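PDB 1C1K: DNA helicase assembly protein from Enterobacteria phage T4, which loads the replicative helicase onto forked DNA coated with single-stranded DNA-binding protein during viral replication, recombination and repair. Local coordinates for residues K149-S153 with N154-F158. Sequence-based numbering, arbitrary orientation.
Sequences KLLQS and NIISF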
loop_
_atom_site.group_PDB
_atom_site.type_symbol
_atom_site.label_atom_id
_atom_site.label_comp_id
_atom_site.label_asym_id
_atom_site.label_seq_id
_atom_site.Cartn_x
_atom_site.Cartn_y
_atom_site.Cartn_z
ATOM N N LYS A 149 6.116 -4.194 13.669
ATOM C CA LYS A 149 7.386 -4.894 13.491
ATOM C C LYS A 149 7.253 -5.990 12.446
ATOM O O LYS A 149 8.183 -6.230 11.671
ATOM C CB LYS A 149 7.855 -5.506 14.819
ATOM C CG LYS A 149 8.559 -4.530 15.742
ATOM C CD LYS A 149 8.910 -5.178 17.073
ATOM C CE LYS A 149 9.414 -4.159 18.083
ATOM N NZ LYS A 149 10.500 -3.309 17.540
ATOM N N LEU A 150 6.103 -6.655 12.425
ATOM C CA LEU A 150 5.870 -7.723 11.462
ATOM C C LEU A 150 5.804 -7.144 10.053
ATOM O O LEU A 150 6.263 -7.763 9.088
ATOM C CB LEU A 150 4.579 -8.471 11.800
ATOM C CG LEU A 150 4.669 -9.338 13.065
ATOM C CD1 LEU A 150 3.300 -9.916 13.403
ATOM C CD2 LEU A 150 5.692 -10.451 12.849
ATOM N N LEU A 151 5.237 -5.950 9.926
ATOM C CA LEU A 151 5.160 -5.319 8.619
ATOM C C LEU A 151 6.575 -4.952 8.180
ATOM O O LEU A 151 6.957 -5.169 7.031
ATOM C CB LEU A 151 4.297 -4.058 8.680
ATOM C CG LEU A 151 4.270 -3.208 7.408
ATOM C CD1 LEU A 151 3.664 -4.009 6.261
ATOM C CD2 LEU A 151 3.473 -1.939 7.673
ATOM N N GLN A 152 7.349 -4.398 9.108
ATOM C CA GLN A 152 8.723 -4.002 8.828
ATOM C C GLN A 152 9.547 -5.174 8.315
ATOM O O GLN A 152 10.336 -5.025 7.381
ATOM C CB GLN A 152 9.381 -3.456 10.096
ATOM C CG GLN A 152 9.037 -2.019 10.422
ATOM C CD GLN A 152 9.705 -1.551 11.699
ATOM O OE1 GLN A 152 9.400 -2.039 12.788
ATOM N NE2 GLN A 152 10.627 -0.603 11.573
ATOM N N SER A 153 9.364 -6.337 8.932
ATOM C CA SER A 153 10.108 -7.532 8.555
ATOM C C SER A 153 9.547 -8.190 7.302
ATOM O O SER A 153 10.033 -9.238 6.873
ATOM C CB SER A 153 10.103 -8.546 9.702
ATOM O OG SER A 153 10.328 -7.919 10.953
ATOM N N ASN A 154 8.519 -7.579 6.727
ATOM C CA ASN A 154 7.891 -8.100 5.520
ATOM C C ASN A 154 7.268 -9.484 5.716
ATOM O O ASN A 154 7.166 -10.271 4.768
ATOM C CB ASN A 154 8.906 -8.141 4.373
ATOM C CG ASN A 154 8.263 -8.451 3.038
ATOM O OD1 ASN A 154 7.216 -7.898 2.692
ATOM N ND2 ASN A 154 8.886 -9.342 2.279
ATOM N N ILE A 155 6.849 -9.776 6.946
ATOM C CA ILE A 155 6.207 -11.050 7.250
ATOM C C ILE A 155 4.738 -10.955 6.817
ATOM O O ILE A 155 4.118 -11.953 6.451
ATOM C CB ILE A 155 6.311 -11.377 8.763
ATOM C CG1 ILE A 155 7.720 -11.896 9.076
ATOM C CG2 ILE A 155 5.288 -12.430 9.152
ATOM C CD1 ILE A 155 8.379 -11.220 10.252
ATOM N N ILE A 156 4.195 -9.737 6.858
ATOM C CA ILE A 156 2.825 -9.477 6.435
ATOM C C ILE A 156 2.871 -8.327 5.441
ATOM O O ILE A 156 3.828 -7.559 5.418
ATOM C CB ILE A 156 1.895 -9.106 7.627
ATOM C CG1 ILE A 156 2.291 -7.757 8.227
ATOM C CG2 ILE A 156 1.936 -10.217 8.671
ATOM C CD1 ILE A 156 1.369 -7.312 9.360
ATOM N N SER A 157 1.840 -8.217 4.615
ATOM C CA SER A 157 1.789 -7.177 3.594
ATOM C C SER A 157 1.098 -5.891 4.032
ATOM O O SER A 157 0.471 -5.827 5.095
ATOM C CB SER A 157 1.071 -7.721 2.361
ATOM O OG SER A 157 -0.292 -7.943 2.664
ATOM N N PHE A 158 1.220 -4.863 3.199
ATOM C CA PHE A 158 0.587 -3.581 3.474
ATOM C C PHE A 158 -0.922 -3.771 3.418
ATOM O O PHE A 158 -1.656 -3.181 4.205
ATOM C CB PHE A 158 1.000 -2.539 2.428
ATOM C CG PHE A 158 2.193 -1.717 2.825
ATOM C CD1 PHE A 158 3.478 -2.234 2.708
ATOM C CD2 PHE A 158 2.034 -0.423 3.304
ATOM C CE1 PHE A 158 4.587 -1.473 3.060
ATOM C CE2 PHE A 158 3.135 0.344 3.660
ATOM C CZ PHE A 158 4.415 -0.181 3.537
#
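L150 and L151, in the last turn of helix 146-152, pack against I155, I156 and F158 of the chain that reverses direction through a Schellman motif and runs on into helix 158-168. N154, with positive phi (62°), makes the turn. Its N-H bonds to L151 O (2.9 Å) and I155 N-H to L150 O (3.0 Å), the two bonds of the motif.

The tightly packed side is apolar and buried. I156 has CG1 between its own backbone N and carbonyl carbon (chi1 67°), which brings that branch against the L151 backbone, 3.8 Å from L151 CA, and sets CD1 beside L150 CB. L151 CG is anti to its backbone N (chi1 173°), and CD1 lies near I156 O and over one face of the F158 ring, 4.0 Å from F158 CD1. Helix 109-126 closes over L150 and I156 through F123 and I120, while Y186 and L190 of helix 181-196 pack on L151 and F158. At the start of the next helix S157 is the N-cap, its OG accepting from T160 N.

The solvent side is more open and more polar. I155 is exposed here, and the placement of its CD1, near L150 CD2, is doubtful. Nearby, S153 OG hydrogen-bonds to K149 O at 2.8 Å, and S153 N-H donates to the same oxygen from the opposite face of its carbonyl plane.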